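Local coordinates for thioredoxin (Bacillus cereus, PDB 4EUY), which is of unknown function but has a thioredoxin-like fold and a disulfide-forming CxxC pair, consistent with a role in thiol-disulfide exchange, at residues L22-T27 with T71-L76. Residues are numbered along the deposited sequence; the frame is centred on the assembly and turned at random.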
loop_
_atom_site.group_PDB
_atom_site.type_symbol
_atom_site.label_atom_id
_atom_site.label_comp_id
_atom_site.label_asym_id
_atom_site.label_seq_id
_atom_site.Cartn_x
_atom_site.Cartn_y
_atom_site.Cartn_z
ATOM N N LEU A 22 -4.877 0.140 -1.224
ATOM C CA LEU A 22 -3.566 0.358 -0.706
ATOM C C LEU A 22 -2.590 0.204 -1.872
ATOM O O LEU A 22 -2.602 -0.827 -2.563
ATOM C CB LEU A 22 -3.295 -0.665 0.413
ATOM C CG LEU A 22 -1.858 -0.630 0.931
ATOM C CD1 LEU A 22 -1.671 -1.571 2.103
ATOM C CD2 LEU A 22 -0.899 -1.003 -0.186
ATOM N N LEU A 23 -1.755 1.217 -2.109
ATOM C CA LEU A 23 -0.729 1.087 -3.148
ATOM C C LEU A 23 0.551 0.764 -2.515
ATOM O O LEU A 23 0.958 1.418 -1.536
ATOM C CB LEU A 23 -0.513 2.360 -3.905
ATOM C CG LEU A 23 -1.383 2.390 -5.140
ATOM C CD1 LEU A 23 -2.843 2.289 -4.708
ATOM C CD2 LEU A 23 -1.079 3.698 -5.852
ATOM N N PHE A 24 1.179 -0.264 -3.053
ATOM C CA PHE A 24 2.500 -0.631 -2.623
ATOM C C PHE A 24 3.395 -0.360 -3.825
ATOM O O PHE A 24 3.246 -0.981 -4.927
ATOM C CB PHE A 24 2.569 -2.098 -2.203
ATOM C CG PHE A 24 3.873 -2.466 -1.570
ATOM C CD1 PHE A 24 3.992 -2.569 -0.200
ATOM C CD2 PHE A 24 4.999 -2.657 -2.342
ATOM C CE1 PHE A 24 5.215 -2.869 0.389
ATOM C CE2 PHE A 24 6.222 -2.981 -1.762
ATOM C CZ PHE A 24 6.338 -3.076 -0.393
ATOM N N ILE A 25 4.321 0.567 -3.628
ATOM C CA ILE A 25 5.177 0.987 -4.737
ATOM C C ILE A 25 6.589 0.591 -4.484
ATOM O O ILE A 25 7.122 0.821 -3.374
ATOM C CB ILE A 25 5.133 2.508 -4.942
ATOM C CG1 ILE A 25 3.643 2.954 -5.053
ATOM C CG2 ILE A 25 5.959 2.879 -6.161
ATOM C CD1 ILE A 25 3.463 4.391 -5.474
ATOM N N LYS A 26 7.198 -0.022 -5.493
ATOM C CA LYS A 26 8.553 -0.519 -5.314
ATOM C C LYS A 26 9.359 -0.362 -6.546
ATOM O O LYS A 26 8.858 0.022 -7.602
ATOM C CB LYS A 26 8.574 -1.980 -4.873
ATOM C CG LYS A 26 7.525 -2.868 -5.533
ATOM C CD LYS A 26 7.836 -4.347 -5.294
ATOM C CE LYS A 26 6.722 -5.268 -5.795
ATOM N NZ LYS A 26 7.122 -6.711 -5.700
ATOM N N THR A 27 10.641 -0.652 -6.382
ATOM C CA THR A 27 11.603 -0.492 -7.408
ATOM C C THR A 27 12.192 -1.835 -7.705
ATOM O O THR A 27 12.186 -2.723 -6.859
ATOM C CB THR A 27 12.633 0.497 -6.909
ATOM O OG1 THR A 27 12.072 1.797 -7.087
ATOM C CG2 THR A 27 14.024 0.387 -7.683
ATOM N N THR A 71 13.936 4.429 -4.173
ATOM C CA THR A 71 13.884 2.956 -4.076
ATOM C C THR A 71 12.501 2.527 -3.593
ATOM O O THR A 71 11.817 1.704 -4.216
ATOM C CB THR A 71 14.935 2.409 -3.092
ATOM O OG1 THR A 71 14.938 3.199 -1.889
ATOM C CG2 THR A 71 16.331 2.421 -3.730
ATOM N N GLY A 72 12.085 3.131 -2.485
ATOM C CA GLY A 72 10.829 2.807 -1.840
ATOM C C GLY A 72 11.207 1.914 -0.688
ATOM O O GLY A 72 12.318 1.982 -0.184
ATOM N N PRO A 73 10.282 1.073 -0.254
ATOM C CA PRO A 73 8.924 1.013 -0.752
ATOM C C PRO A 73 8.099 2.129 -0.222
ATOM O O PRO A 73 8.474 2.794 0.735
ATOM C CB PRO A 73 8.396 -0.270 -0.138
ATOM C CG PRO A 73 9.135 -0.357 1.132
ATOM C CD PRO A 73 10.528 0.022 0.732
ATOM N N THR A 74 6.945 2.302 -0.825
ATOM C CA THR A 74 6.012 3.270 -0.330
ATOM C C THR A 74 4.661 2.648 -0.301
ATOM O O THR A 74 4.277 1.965 -1.250
ATOM C CB THR A 74 5.929 4.496 -1.231
ATOM O OG1 THR A 74 7.225 5.087 -1.348
ATOM C CG2 THR A 74 4.977 5.471 -0.606
ATOM N N VAL A 75 3.942 2.887 0.783
ATOM C CA VAL A 75 2.583 2.441 0.865
ATOM C C VAL A 75 1.714 3.646 0.972
ATOM O O VAL A 75 2.019 4.563 1.735
ATOM C CB VAL A 75 2.346 1.567 2.080
ATOM C CG1 VAL A 75 0.863 1.288 2.244
ATOM C CG2 VAL A 75 3.117 0.289 1.877
ATOM N N LEU A 76 0.643 3.637 0.193
ATOM C CA LEU A 76 -0.335 4.684 0.258
ATOM C C LEU A 76 -1.628 4.027 0.505
ATOM O O LEU A 76 -1.911 2.935 -0.032
ATOM C CB LEU A 76 -0.427 5.406 -1.075
ATOM C CG LEU A 76 0.906 6.035 -1.424
ATOM C CD1 LEU A 76 0.752 6.956 -2.604
ATOM C CD2 LEU A 76 1.387 6.827 -0.229
#
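Phe24 and Val75 face each other as a non-hydrogen-bonded antiparallel pair, and their side chains lie on one face of the sheet, where Phe24 packs on Leu37 of helix 31-45 and Val75 on Ile91. Phe24 CG stands anti to the backbone N, beside the carbonyl carbon (chi1 -172°). The CD1-CE1-CZ side of the ring runs from Val75 to Pro73: CD1 lies 3.6 Å from Val75 CG2, and CZ lies 3.5 Å from Pro73 CB. Val75 divides its methyls, since CG1, anti to its backbone N, meets Leu22 CG at 3.6 Å. Flanking Phe24, Leu23 pairs with Leu76 and Ile25 with Thr74, each through two backbone hydrogen bonds; Ile25 N to Thr74 O is 2.8 Å, with an N-H...O angle of 165°. This is the antiparallel join of the two central strands in the thioredoxin fold, and the cis peptide bond before Pro73 matches the cis-proline of that family, here touching Cys33 of the Cys30-Cys33 disulfide. On the other face, Leu23 and Leu76 approach through their CB atoms at 4.2 Å. Past the last bridge, the hydroxyl takes over from the backbone: Thr27 OG1 donates to Thr71 O at 2.9 Å, tilted 31° from the carbonyl plane.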